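Local coordinates for protein rifamycin polyketide synthase (Amycolatopsis mediterranei, PDB 4LN9) that probably dehydrates a beta-hydroxyacyl polyketide intermediate as the dehydratase domain of the terminal module of the rifamycin synthase, at residues Val190-Gly195 / Ser245-Ala250; Ala217-Pro222 / Leu239-His244. All blocks are in the same frame, centred on the assembly; numbering follows the deposited sequence.

Interaction 1: Val190-Gly195 / Ser245-Ala250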
loop_
_atom_site.group_PDB
_atom_site.type_symbol
_atom_site.label_atom_id
_atom_site.label_comp_id
_atom_site.label_asym_id
_atom_site.label_seq_id
_atom_site.Cartn_x
_atom_site.Cartn_y
_atom_site.Cartn_z
ATOM N N VAL A 190 -35.125 -19.026 7.635
ATOM C CA VAL A 190 -34.378 -19.789 6.638
ATOM C C VAL A 190 -32.866 -19.647 6.822
ATOM O O VAL A 190 -32.103 -20.546 6.470
ATOM C CB VAL A 190 -34.767 -19.386 5.201
ATOM C CG1 VAL A 190 -34.030 -20.250 4.189
ATOM C CG2 VAL A 190 -36.272 -19.494 5.009
ATOM N N GLY A 191 -32.438 -18.510 7.368
ATOM C CA GLY A 191 -31.034 -18.321 7.729
ATOM C C GLY A 191 -30.498 -16.922 7.472
ATOM O O GLY A 191 -29.389 -16.590 7.892
ATOM N N TYR A 192 -31.265 -16.116 6.742
ATOM C CA TYR A 192 -30.839 -14.763 6.376
ATOM C C TYR A 192 -31.133 -13.774 7.501
ATOM O O TYR A 192 -32.264 -13.309 7.639
ATOM C CB TYR A 192 -31.562 -14.297 5.107
ATOM C CG TYR A 192 -31.274 -15.125 3.875
ATOM C CD1 TYR A 192 -30.133 -14.901 3.115
ATOM C CD2 TYR A 192 -32.217 -16.021 3.386
ATOM C CE1 TYR A 192 -29.894 -15.615 1.956
ATOM C CE2 TYR A 192 -31.987 -16.739 2.227
ATOM C CZ TYR A 192 -30.827 -16.529 1.514
ATOM O OH TYR A 192 -30.592 -17.243 0.361
ATOM N N GLY A 193 -30.090 -13.334 8.199
ATOM C CA GLY A 193 -30.275 -12.411 9.315
ATOM C C GLY A 193 -30.093 -10.953 8.930
ATOM O O GLY A 193 -29.064 -10.351 9.239
ATOM N N TYR A 194 -31.123 -10.351 8.340
ATOM C CA TYR A 194 -31.078 -8.922 8.048
ATOM C C TYR A 194 -31.495 -8.093 9.256
ATOM O O TYR A 194 -32.669 -8.064 9.627
ATOM C CB TYR A 194 -31.955 -8.572 6.845
ATOM C CG TYR A 194 -31.543 -9.250 5.558
ATOM C CD1 TYR A 194 -30.338 -8.941 4.935
ATOM C CD2 TYR A 194 -32.399 -10.135 4.921
ATOM C CE1 TYR A 194 -29.979 -9.536 3.739
ATOM C CE2 TYR A 194 -32.050 -10.736 3.727
ATOM C CZ TYR A 194 -30.835 -10.442 3.145
ATOM O OH TYR A 194 -30.484 -11.046 1.959
ATOM N N GLY A 195 -30.536 -7.379 9.834
ATOM C CA GLY A 195 -30.842 -6.354 10.822
ATOM C C GLY A 195 -31.373 -5.086 10.185
ATOM O O GLY A 195 -31.492 -5.002 8.963
ATOM N N SER A 245 -35.036 -7.955 -2.460
ATOM C CA SER A 245 -36.469 -7.778 -2.685
ATOM C C SER A 245 -37.105 -9.000 -3.352
ATOM O O SER A 245 -38.252 -9.343 -3.066
ATOM C CB SER A 245 -36.734 -6.521 -3.518
ATOM O OG SER A 245 -36.341 -6.712 -4.866
ATOM N N THR A 246 -36.330 -9.696 -4.180
ATOM C CA THR A 246 -36.803 -10.919 -4.828
ATOM C C THR A 246 -37.076 -12.025 -3.812
ATOM O O THR A 246 -37.980 -12.842 -3.995
ATOM C CB THR A 246 -35.802 -11.437 -5.881
ATOM O OG1 THR A 246 -34.508 -11.596 -5.284
ATOM C CG2 THR A 246 -35.705 -10.468 -7.050
ATOM N N MET A 247 -36.261 -12.068 -2.762
ATOM C CA MET A 247 -36.416 -13.056 -1.701
ATOM C C MET A 247 -37.555 -12.658 -0.772
ATOM O O MET A 247 -38.404 -13.479 -0.425
ATOM C CB MET A 247 -35.122 -13.182 -0.895
ATOM C CG MET A 247 -34.037 -13.996 -1.576
ATOM S SD MET A 247 -32.399 -13.614 -0.928
ATOM C CE MET A 247 -32.721 -13.628 0.834
ATOM N N VAL A 248 -37.542 -11.399 -0.343
ATOM C CA VAL A 248 -38.663 -10.831 0.392
ATOM C C VAL A 248 -39.981 -11.106 -0.325
ATOM O O VAL A 248 -40.954 -11.540 0.292
ATOM C CB VAL A 248 -38.497 -9.312 0.592
ATOM C CG1 VAL A 248 -39.803 -8.695 1.069
ATOM C CG2 VAL A 248 -37.375 -9.028 1.579
ATOM N N SER A 249 -39.979 -10.933 -1.643
ATOM C CA SER A 249 -41.132 -11.282 -2.463
ATOM C C SER A 249 -41.536 -12.742 -2.267
ATOM O O SER A 249 -42.702 -13.041 -2.012
ATOM C CB SER A 249 -40.844 -11.009 -3.941
ATOM O OG SER A 249 -42.009 -11.190 -4.728
ATOM N N ALA A 250 -40.563 -13.644 -2.356
ATOM C CA ALA A 250 -40.836 -15.074 -2.246
ATOM C C ALA A 250 -41.259 -15.469 -0.832
ATOM O O ALA A 250 -42.173 -16.273 -0.652
ATOM C CB ALA A 250 -39.626 -15.883 -2.690
#
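The methyl CE of M247 sits almost exactly above the middle of the Y192 ring, 3.3 Å from the ring centroid and only 5° off its normal. This is a CH-pi contact, joined to a Met-aromatic one because SD of M247 lies over the same face, 4.4 Å from the Y192 centroid. The tyrosines belong to G191-G195, which fits the start of the GYXYGP sequence of polyketide synthase dehydratases, here in a double-hotdog fold. In strand 192-194 both CB atoms point toward helix 236-251, and the two residues use nearly equal first torsions, so the rings project as neighbours with M247 crossing each at about a right angle. The thioether bends at its last torsion (chi3 46°), which swings CE onto Y192 and to the edge of the Y194 ring. G191, with phi 142°, turns the chain out of helix 183-190 into the strand. Backbone bonds from G191, G193 and G195 to R73, A71 and D69 hold strand 192-194 in a small antiparallel sheet. No hydrogen bond spans the two segments; the Y192 hydroxyl is bonded to the backbone N of R262. At Y194 the nearest atom to the methionine is the hydroxyl, OH lying 3.6 Å from M247 CE.

Interaction 2: Ala217-Pro222 / Leu239-His244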
loop_
_atom_site.group_PDB
_atom_site.type_symbol
_atom_site.label_atom_id
_atom_site.label_comp_id
_atom_site.label_asym_id
_atom_site.label_seq_id
_atom_site.Cartn_x
_atom_site.Cartn_y
_atom_site.Cartn_z
ATOM N N ALA A 217 -39.682 -2.793 -6.762
ATOM C CA ALA A 217 -39.617 -2.465 -5.344
ATOM C C ALA A 217 -39.224 -1.019 -5.098
ATOM O O ALA A 217 -38.537 -0.400 -5.912
ATOM C CB ALA A 217 -38.671 -3.408 -4.617
ATOM N N GLU A 218 -39.716 -0.469 -3.991
ATOM C CA GLU A 218 -39.141 0.741 -3.434
ATOM C C GLU A 218 -38.239 0.390 -2.266
ATOM O O GLU A 218 -38.591 -0.424 -1.409
ATOM C CB GLU A 218 -40.239 1.718 -3.001
ATOM C CG GLU A 218 -41.083 2.234 -4.160
ATOM C CD GLU A 218 -42.066 3.321 -3.758
ATOM O OE1 GLU A 218 -41.787 4.060 -2.787
ATOM O OE2 GLU A 218 -43.053 3.522 -4.499
ATOM N N ILE A 219 -37.025 0.927 -2.309
ATOM C CA ILE A 219 -36.014 0.637 -1.307
ATOM C C ILE A 219 -35.624 1.952 -0.652
ATOM O O ILE A 219 -35.448 2.959 -1.335
ATOM C CB ILE A 219 -34.751 0.034 -1.952
ATOM C CG1 ILE A 219 -35.126 -1.032 -2.985
ATOM C CG2 ILE A 219 -33.820 -0.528 -0.888
ATOM C CD1 ILE A 219 -35.749 -2.274 -2.387
ATOM N N ALA A 220 -35.636 1.977 0.676
ATOM C CA ALA A 220 -35.190 3.151 1.411
ATOM C C ALA A 220 -34.453 2.725 2.672
ATOM O O ALA A 220 -34.956 1.912 3.447
ATOM C CB ALA A 220 -36.375 4.038 1.761
ATOM N N LEU A 221 -33.220 3.200 2.825
ATOM C CA LEU A 221 -32.436 2.904 4.020
ATOM C C LEU A 221 -33.093 3.563 5.224
ATOM O O LEU A 221 -33.639 4.660 5.109
ATOM C CB LEU A 221 -31.005 3.428 3.864
ATOM C CG LEU A 221 -30.050 2.648 2.956
ATOM C CD1 LEU A 221 -28.625 3.158 3.124
ATOM C CD2 LEU A 221 -30.128 1.154 3.233
ATOM N N PRO A 222 -33.007 2.919 6.399
ATOM C CA PRO A 222 -33.484 3.577 7.613
ATOM C C PRO A 222 -32.670 4.830 7.907
ATOM O O PRO A 222 -31.558 4.977 7.398
ATOM C CB PRO A 222 -33.250 2.524 8.700
ATOM C CG PRO A 222 -32.161 1.658 8.164
ATOM C CD PRO A 222 -32.377 1.617 6.679
ATOM N N LEU A 239 -27.929 -1.556 -2.077
ATOM C CA LEU A 239 -27.788 -2.488 -3.188
ATOM C C LEU A 239 -28.249 -3.895 -2.811
ATOM O O LEU A 239 -28.928 -4.561 -3.592
ATOM C CB LEU A 239 -26.349 -2.516 -3.710
ATOM C CG LEU A 239 -26.128 -3.339 -4.983
ATOM C CD1 LEU A 239 -27.072 -2.879 -6.085
ATOM C CD2 LEU A 239 -24.680 -3.258 -5.440
ATOM N N ASP A 240 -27.943 -4.318 -1.587
ATOM C CA ASP A 240 -28.387 -5.627 -1.121
ATOM C C ASP A 240 -29.908 -5.731 -1.092
ATOM O O ASP A 240 -30.474 -6.749 -1.489
ATOM C CB ASP A 240 -27.811 -5.961 0.257
ATOM C CG ASP A 240 -28.035 -7.413 0.642
ATOM O OD1 ASP A 240 -27.204 -8.264 0.258
ATOM O OD2 ASP A 240 -29.066 -7.711 1.282
ATOM N N ALA A 241 -30.560 -4.714 -0.538
ATOM C CA ALA A 241 -32.018 -4.707 -0.462
ATOM C C ALA A 241 -32.635 -4.660 -1.855
ATOM O O ALA A 241 -33.661 -5.291 -2.110
ATOM C CB ALA A 241 -32.503 -3.534 0.376
ATOM N N ALA A 242 -32.003 -3.914 -2.755
ATOM C CA ALA A 242 -32.461 -3.846 -4.138
ATOM C C ALA A 242 -32.601 -5.249 -4.715
ATOM O O ALA A 242 -33.643 -5.599 -5.265
ATOM C CB ALA A 242 -31.501 -3.017 -4.979
ATOM N N LEU A 243 -31.637 -6.109 -4.385
ATOM C CA LEU A 243 -31.612 -7.465 -4.925
ATOM C C LEU A 243 -32.416 -8.455 -4.079
ATOM O O LEU A 243 -33.055 -9.361 -4.616
ATOM C CB LEU A 243 -30.169 -7.950 -5.087
ATOM C CG LEU A 243 -29.340 -7.254 -6.170
ATOM C CD1 LEU A 243 -27.856 -7.500 -5.946
ATOM C CD2 LEU A 243 -29.762 -7.719 -7.556
ATOM N N HIS A 244 -32.387 -8.286 -2.759
ATOM C CA HIS A 244 -33.075 -9.227 -1.877
ATOM C C HIS A 244 -34.561 -8.985 -1.754
ATOM O O HIS A 244 -35.298 -9.877 -1.326
ATOM C CB HIS A 244 -32.381 -9.361 -0.515
ATOM C CG HIS A 244 -32.665 -8.226 0.450
ATOM N ND1 HIS A 244 -31.699 -7.686 1.219
ATOM C CD2 HIS A 244 -33.872 -7.727 0.939
ATOM C CE1 HIS A 244 -32.246 -6.796 2.071
ATOM N NE2 HIS A 244 -33.575 -6.809 1.885
#
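I219 of strand 214-220 packs both its branches on A241 and A242 of helix 236-251, where the helix lies on this strand of the double-hotdog fold; no hydrogen bond crosses between 217-222 and 239-244. The CG2 of I219, anti to the backbone N, meets CB of A241 at 3.5 Å, while CG1 and CD1 reach the helix backbone: CD1 lies 4.0 Å from A242 CA and 3.7 Å from A241 O. With only methyls on A241 and A242 the backbones come close, the CA atoms of I219 and A242 standing 6.4 Å apart. V201 and V282 of the flanking strands and L238 of the helix also pack on I219.

The polar interaction lies within the helix. H244 folds back (chi1 79°), placing its ring under A241, whose CA is 3.3 Å above the ring plane and over its centre. ND1 of H244 donates to D240 OD2 at 2.6 Å, with an N-H...O angle of 159°. The oxygen lies in the imidazole plane but is approached on its anti side, 31° out of the carboxylate plane. NE2 of H244 is hydrogen-bonded to Y184 OH.

D240 and H244 match the DxxxH sequence known from dehydratase domains. Bonds at both ring nitrogens fix the rotation of H244, and its ND1 in turn holds the D240 carboxylate, next to the apolar contact made by A241.

Interactions 1 and 2 share helix 236-251, using consecutive turns: residues 239-244 pack on strand 214-220, and the following helical residues, 245-250, face strand 192-194. Along the chain, 190-195 comes first, then 217-222, then the two helix segments, so interaction 2 falls wholly between the partners of interaction 1. Their centres are about 11 Å apart on the same side of the chain's centre, one buried and the other near the surface. They meet directly at Y194, whose CE1 lies 3.2 Å from D240 OD2 and whose ring packs against that of H244. The helix thus bridges strand 214-220 and the small sheet that holds strand 192-194, with the D240-H244 pair beside the tyrosine strand.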